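Local coordinates for putative transcription regulator (Lactobacillus plantarum, PDB 3K69), which is a putative transcriptional regulator that probably binds DNA through a winged helix-turn-helix domain and, in the crystal, forms an assembly of two subunits, at residues V15-Y20 with N47-L52; G80-L85 with F138-L143. All coordinates share one frame; numbering follows the deposited sequence.

Both interactions are buried, and their centres lie about 12 Å apart. Interaction 1 joins two helices of the probable DNA-binding domain, 9-22 and 46-54. Interaction 2 joins helix 79-86 to the start of helix 140-148. They share no helix, but they merge into one apolar core. Leu-52 CD2 lies 3.7 Å from Leu-82 CD1, and Val-15 CG1 lies 3.7 Å from Leu-143 CD2. Helix 9-22 belongs to interaction 1 and also packs on interaction 2, through Val-15 and Leu-19. In interaction 1, a serine and aliphatic side chains meet. In interaction 2, a leucine meets a selenomethionine, with polar capping bonds and aromatic neighbours beside them.

Interaction 1: residues V15-Y20 with N47-L52; sequences VHSILY and NILSVL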
loop_
_atom_site.group_PDB
_atom_site.type_symbol
_atom_site.label_atom_id
_atom_site.label_comp_id
_atom_site.label_asym_id
_atom_site.label_seq_id
_atom_site.Cartn_x
_atom_site.Cartn_y
_atom_site.Cartn_z
ATOM N N VAL A 15 -12.332 -12.301 -2.737
ATOM C CA VAL A 15 -13.319 -12.115 -1.716
ATOM C C VAL A 15 -14.731 -12.248 -2.247
ATOM O O VAL A 15 -15.531 -13.026 -1.719
ATOM C CB VAL A 15 -13.147 -10.740 -0.999
ATOM C CG1 VAL A 15 -14.286 -10.480 -0.081
ATOM C CG2 VAL A 15 -11.797 -10.654 -0.210
ATOM N N HIS A 16 -15.031 -11.486 -3.283
ATOM C CA HIS A 16 -16.360 -11.482 -3.886
ATOM C C HIS A 16 -16.739 -12.897 -4.428
ATOM O O HIS A 16 -17.871 -13.383 -4.222
ATOM C CB HIS A 16 -16.402 -10.411 -4.972
ATOM C CG HIS A 16 -17.770 -10.026 -5.394
ATOM N ND1 HIS A 16 -18.070 -8.767 -5.877
ATOM C CD2 HIS A 16 -18.930 -10.731 -5.411
ATOM C CE1 HIS A 16 -19.358 -8.722 -6.182
ATOM N NE2 HIS A 16 -19.903 -9.897 -5.897
ATOM N N SER A 17 -15.778 -13.583 -5.062
ATOM C CA SER A 17 -16.038 -14.910 -5.603
ATOM C C SER A 17 -16.321 -15.936 -4.497
ATOM O O SER A 17 -17.279 -16.727 -4.590
ATOM C CB SER A 17 -14.872 -15.368 -6.506
ATOM O OG SER A 17 -14.763 -14.550 -7.664
ATOM N N ILE A 18 -15.497 -15.932 -3.449
ATOM C CA ILE A 18 -15.756 -16.786 -2.281
ATOM C C ILE A 18 -17.128 -16.506 -1.665
ATOM O O ILE A 18 -17.858 -17.434 -1.335
ATOM C CB ILE A 18 -14.645 -16.684 -1.218
ATOM C CG1 ILE A 18 -13.315 -17.157 -1.840
ATOM C CG2 ILE A 18 -15.022 -17.542 0.007
ATOM C CD1 ILE A 18 -12.041 -16.763 -1.058
ATOM N N LEU A 19 -17.481 -15.241 -1.497
ATOM C CA LEU A 19 -18.798 -14.927 -0.942
ATOM C C LEU A 19 -19.929 -15.427 -1.857
ATOM O O LEU A 19 -20.930 -15.961 -1.390
ATOM C CB LEU A 19 -18.945 -13.443 -0.653
ATOM C CG LEU A 19 -18.065 -12.860 0.450
ATOM C CD1 LEU A 19 -18.034 -11.356 0.252
ATOM C CD2 LEU A 19 -18.550 -13.252 1.805
ATOM N N TYR A 20 -19.744 -15.302 -3.159
ATOM C CA TYR A 20 -20.757 -15.724 -4.103
ATOM C C TYR A 20 -20.939 -17.237 -4.031
ATOM O O TYR A 20 -22.082 -17.740 -3.919
ATOM C CB TYR A 20 -20.416 -15.300 -5.523
ATOM C CG TYR A 20 -21.539 -15.578 -6.495
ATOM C CD1 TYR A 20 -22.537 -14.620 -6.715
ATOM C CD2 TYR A 20 -21.636 -16.805 -7.168
ATOM C CE1 TYR A 20 -23.597 -14.852 -7.606
ATOM C CE2 TYR A 20 -22.713 -17.055 -8.067
ATOM C CZ TYR A 20 -23.672 -16.062 -8.289
ATOM O OH TYR A 20 -24.741 -16.275 -9.145
ATOM N N ASN A 47 -7.858 -16.105 -13.986
ATOM C CA ASN A 47 -6.612 -16.350 -13.307
ATOM C C ASN A 47 -6.773 -16.470 -11.801
ATOM O O ASN A 47 -6.208 -17.367 -11.195
ATOM C CB ASN A 47 -5.561 -15.286 -13.622
ATOM C CG ASN A 47 -4.228 -15.591 -12.965
ATOM O OD1 ASN A 47 -3.559 -16.559 -13.322
ATOM N ND2 ASN A 47 -3.852 -14.786 -11.967
ATOM N N ILE A 48 -7.526 -15.563 -11.197
ATOM C CA ILE A 48 -7.720 -15.610 -9.736
ATOM C C ILE A 48 -8.495 -16.869 -9.301
ATOM O O ILE A 48 -8.143 -17.487 -8.314
ATOM C CB ILE A 48 -8.378 -14.304 -9.212
ATOM C CG1 ILE A 48 -7.324 -13.208 -9.205
ATOM C CG2 ILE A 48 -8.906 -14.476 -7.754
ATOM C CD1 ILE A 48 -6.121 -13.532 -8.256
ATOM N N LEU A 49 -9.527 -17.247 -10.053
ATOM C CA LEU A 49 -10.306 -18.442 -9.724
ATOM C C LEU A 49 -9.395 -19.683 -9.796
ATOM O O LEU A 49 -9.502 -20.570 -8.967
ATOM C CB LEU A 49 -11.515 -18.585 -10.627
ATOM C CG LEU A 49 -12.625 -17.545 -10.480
ATOM C CD1 LEU A 49 -13.711 -17.802 -11.547
ATOM C CD2 LEU A 49 -13.222 -17.534 -9.093
ATOM N N SER A 50 -8.493 -19.692 -10.777
ATOM C CA SER A 50 -7.511 -20.754 -10.953
ATOM C C SER A 50 -6.538 -20.807 -9.781
ATOM O O SER A 50 -6.317 -21.873 -9.215
ATOM C CB SER A 50 -6.772 -20.563 -12.265
ATOM O OG SER A 50 -5.565 -21.265 -12.272
ATOM N N VAL A 51 -6.021 -19.648 -9.377
ATOM C CA VAL A 51 -5.133 -19.537 -8.197
ATOM C C VAL A 51 -5.847 -20.031 -6.911
ATOM O O VAL A 51 -5.265 -20.742 -6.085
ATOM C CB VAL A 51 -4.579 -18.083 -8.040
ATOM C CG1 VAL A 51 -3.802 -17.909 -6.744
ATOM C CG2 VAL A 51 -3.673 -17.735 -9.203
ATOM N N LEU A 52 -7.106 -19.670 -6.739
ATOM C CA LEU A 52 -7.845 -20.098 -5.548
ATOM C C LEU A 52 -8.052 -21.620 -5.561
ATOM O O LEU A 52 -7.873 -22.284 -4.549
ATOM C CB LEU A 52 -9.185 -19.390 -5.490
ATOM C CG LEU A 52 -9.147 -17.904 -5.125
ATOM C CD1 LEU A 52 -10.597 -17.366 -5.229
ATOM C CD2 LEU A 52 -8.527 -17.668 -3.701
#
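Ser-17 and Ile-18 of helix 9-22 meet Leu-49 and Leu-52 of helix 46-54. With helix 31-38, these helices fit a winged helix-turn-helix domain. Helix 46-54 has the position of the recognition helix, as in other regulators of this fold. Along segment 15-20, Val-15 and His-16 look to other partners. Val-15 packs on Ile-116 of the second subunit, and His-16 ND1 is hydrogen-bonded to Thr-98 OG1 of that subunit.

Ser-17 is the first residue to touch helix 46-54. Its CB points toward that helix, and its OG lies beside its own backbone N (chi1 -65°). There OG makes a hydrogen bond to the carbonyl oxygen of Val-13, one turn earlier. The same OG meets a methyl of Leu-49: Ser-17 OG to Leu-49 CD2 is 3.6 Å. Ser-17 CB is also close to that methyl, at 3.8 Å from Leu-49 CD2. The leucine thus reaches the serine with one branch. The small serine is consistent with the close approach here, with 7.9 Å between the CA atoms of Ser-17 and Leu-49. Leu-38 and Leu-34 of helix 31-38 pack beside this pair.

Ile-18 follows, and its contact is looser. The CG1 branch does the touching, with Ile-18 CG1 4.3 Å from Leu-52 CD1. The CA atoms of Ile-18 and Leu-52 are 9.2 Å apart. Leu-52 points toward helix 9-22 and also rests on Ala-14.

Leu-19 faces another side of the helix and packs on Met-140.

The contact is held by dispersion and by burial of aliphatic groups. The one polar side-chain atom in it, Ser-17 OG, is already bonded within its own helix. It can therefore be buried against a leucine methyl without needing a polar partner from helix 46-54.

Interaction 2: residues G80-L85 with F138-L143; sequences GDLYDL and FTMADL. With DMS (dimethyl sulfoxide), chain C.
Phe-138 nears Gly-80 by its backbone, with Phe-138 O 4.4 Å from Gly-80 N, while its ring leads away from segment 80-85 and touches Leu-79, at the start of the same helix. At the edge of that ring, in its plane, lies OD2 of Asp-142, part of the capping box that starts helix 140-148. Phe-153 and Tyr-134 meet the same ring edge-to-face. The Tyr-83 ring is stacked with Tyr-135. A dimethyl sulfoxide molecule, probably from the crystallisation liquor, sits at the edge of the Tyr-83 ring. Tyr-83 OH is hydrogen-bonded to its oxygen, though the modelled separation is doubtfully short.

In the capping box, Thr-139 is the N-cap. Thr-139 N gives a hydrogen bond of 2.7 Å to Asp-142 OD2, on the anti lone pair of that oxygen, at 158°. In return, Thr-139 OG1 accepts weak bonds from Ala-141 N and Asp-142 N. The box probably steadies the turn from which Met-140 reaches helix 79-86. Backbone hydrogen bonds between Phe-138 and Leu-79 and between Met-140 and Met-77 join this turn to the start of helix 79-86 and the loop before it.

Leu-82 points toward this turn, its CG anti to the backbone N (chi1 -175°). Selenomethionine Met-140 is bent at both chi2 and chi3. The two side chains cross obliquely, and Leu-82 CD2 ends 3.9 Å from Met-140 SE.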
loop_
_atom_site.group_PDB
_atom_site.type_symbol
_atom_site.label_atom_id
_atom_site.label_comp_id
_atom_site.label_asym_id
_atom_site.label_seq_id
_atom_site.Cartn_x
_atom_site.Cartn_y
_atom_site.Cartn_z
ATOM N N GLY A 80 -5.623 -12.523 5.823
ATOM C CA GLY A 80 -4.275 -12.220 5.507
ATOM C C GLY A 80 -3.591 -13.210 4.625
ATOM O O GLY A 80 -2.854 -12.815 3.746
ATOM N N ASP A 81 -3.817 -14.493 4.872
ATOM C CA ASP A 81 -3.430 -15.537 3.937
ATOM C C ASP A 81 -4.015 -15.251 2.555
ATOM O O ASP A 81 -3.308 -15.282 1.579
ATOM C CB ASP A 81 -3.898 -16.917 4.416
ATOM C CG ASP A 81 -3.120 -17.424 5.612
ATOM O OD1 ASP A 81 -2.039 -16.861 5.883
ATOM O OD2 ASP A 81 -3.588 -18.388 6.268
ATOM N N LEU A 82 -5.289 -14.938 2.479
ATOM C CA LEU A 82 -5.909 -14.621 1.182
ATOM C C LEU A 82 -5.279 -13.392 0.502
ATOM O O LEU A 82 -4.955 -13.428 -0.704
ATOM C CB LEU A 82 -7.423 -14.429 1.365
ATOM C CG LEU A 82 -8.209 -14.223 0.068
ATOM C CD1 LEU A 82 -7.990 -15.424 -0.871
ATOM C CD2 LEU A 82 -9.745 -13.949 0.395
ATOM N N TYR A 83 -5.080 -12.323 1.286
ATOM C CA TYR A 83 -4.463 -11.070 0.803
ATOM C C TYR A 83 -3.055 -11.364 0.240
ATOM O O TYR A 83 -2.708 -10.911 -0.844
ATOM C CB TYR A 83 -4.395 -9.984 1.923
ATOM C CG TYR A 83 -3.974 -8.638 1.382
ATOM C CD1 TYR A 83 -2.617 -8.324 1.200
ATOM C CD2 TYR A 83 -4.926 -7.709 0.975
ATOM C CE1 TYR A 83 -2.231 -7.120 0.632
ATOM C CE2 TYR A 83 -4.543 -6.467 0.397
ATOM C CZ TYR A 83 -3.193 -6.193 0.220
ATOM O OH TYR A 83 -2.782 -4.987 -0.335
ATOM N N ASP A 84 -2.268 -12.122 1.002
ATOM C CA ASP A 84 -0.905 -12.419 0.641
ATOM C C ASP A 84 -0.852 -13.261 -0.629
ATOM O O ASP A 84 0.035 -13.058 -1.477
ATOM C CB ASP A 84 -0.138 -13.092 1.789
ATOM C CG ASP A 84 0.016 -12.205 3.034
ATOM O OD1 ASP A 84 -0.164 -10.947 2.998
ATOM O OD2 ASP A 84 0.298 -12.811 4.092
ATOM N N LEU A 85 -1.815 -14.175 -0.793
ATOM C CA LEU A 85 -1.894 -14.971 -2.014
ATOM C C LEU A 85 -2.272 -14.136 -3.230
ATOM O O LEU A 85 -1.646 -14.238 -4.272
ATOM C CB LEU A 85 -2.860 -16.157 -1.837
ATOM C CG LEU A 85 -3.078 -17.135 -3.009
ATOM C CD1 LEU A 85 -1.772 -17.879 -3.402
ATOM C CD2 LEU A 85 -4.240 -18.088 -2.641
ATOM N N PHE A 138 -7.982 -11.415 10.923
ATOM C CA PHE A 138 -9.367 -11.738 10.573
ATOM C C PHE A 138 -9.470 -12.928 9.667
ATOM O O PHE A 138 -8.482 -13.347 9.043
ATOM C CB PHE A 138 -10.054 -10.571 9.846
ATOM C CG PHE A 138 -10.009 -9.287 10.614
ATOM C CD1 PHE A 138 -10.719 -9.148 11.790
ATOM C CD2 PHE A 138 -9.211 -8.252 10.197
ATOM C CE1 PHE A 138 -10.647 -7.961 12.532
ATOM C CE2 PHE A 138 -9.121 -7.094 10.940
ATOM C CZ PHE A 138 -9.859 -6.948 12.093
ATOM N N THR A 139 -10.707 -13.409 9.538
ATOM C CA THR A 139 -11.057 -14.454 8.591
ATOM C C THR A 139 -12.128 -13.947 7.663
ATOM O O THR A 139 -12.686 -12.884 7.861
ATOM C CB THR A 139 -11.596 -15.754 9.253
ATOM O OG1 THR A 139 -12.908 -15.525 9.768
ATOM C CG2 THR A 139 -10.665 -16.279 10.348
HETATM N N MSE A 140 -12.422 -14.763 6.658
HETATM C CA MSE A 140 -13.538 -14.506 5.769
HETATM C C MSE A 140 -14.876 -14.481 6.508
HETATM O O MSE A 140 -15.798 -13.835 6.020
HETATM C CB MSE A 140 -13.591 -15.561 4.635
HETATM C CG MSE A 140 -12.623 -15.316 3.475
HETATM SE SE MSE A 140 -12.966 -13.643 2.486
HETATM C CE MSE A 140 -14.815 -14.073 1.795
ATOM N N ALA A 141 -14.995 -15.182 7.656
ATOM C CA ALA A 141 -16.204 -15.121 8.460
ATOM C C ALA A 141 -16.360 -13.726 9.077
ATOM O O ALA A 141 -17.448 -13.232 9.192
ATOM C CB ALA A 141 -16.193 -16.223 9.579
ATOM N N ASP A 142 -15.256 -13.110 9.505
ATOM C CA ASP A 142 -15.277 -11.702 9.960
ATOM C C ASP A 142 -15.715 -10.795 8.819
ATOM O O ASP A 142 -16.452 -9.847 9.026
ATOM C CB ASP A 142 -13.896 -11.266 10.452
ATOM C CG ASP A 142 -13.417 -12.071 11.657
ATOM O OD1 ASP A 142 -14.149 -12.107 12.649
ATOM O OD2 ASP A 142 -12.318 -12.670 11.620
ATOM N N LEU A 143 -15.251 -11.073 7.597
ATOM C CA LEU A 143 -15.584 -10.208 6.479
ATOM C C LEU A 143 -17.057 -10.338 6.151
ATOM O O LEU A 143 -17.733 -9.351 5.937
ATOM C CB LEU A 143 -14.697 -10.457 5.251
ATOM C CG LEU A 143 -14.781 -9.435 4.090
ATOM C CD1 LEU A 143 -13.446 -9.349 3.355
ATOM C CD2 LEU A 143 -15.922 -9.744 3.114
HETATM S S DMS C . -5.753 -3.111 -1.298
HETATM O O DMS C . -3.967 -3.193 -1.386
HETATM C C1 DMS C . -6.375 -1.426 -1.160
HETATM C C2 DMS C . -6.423 -3.522 -2.944
#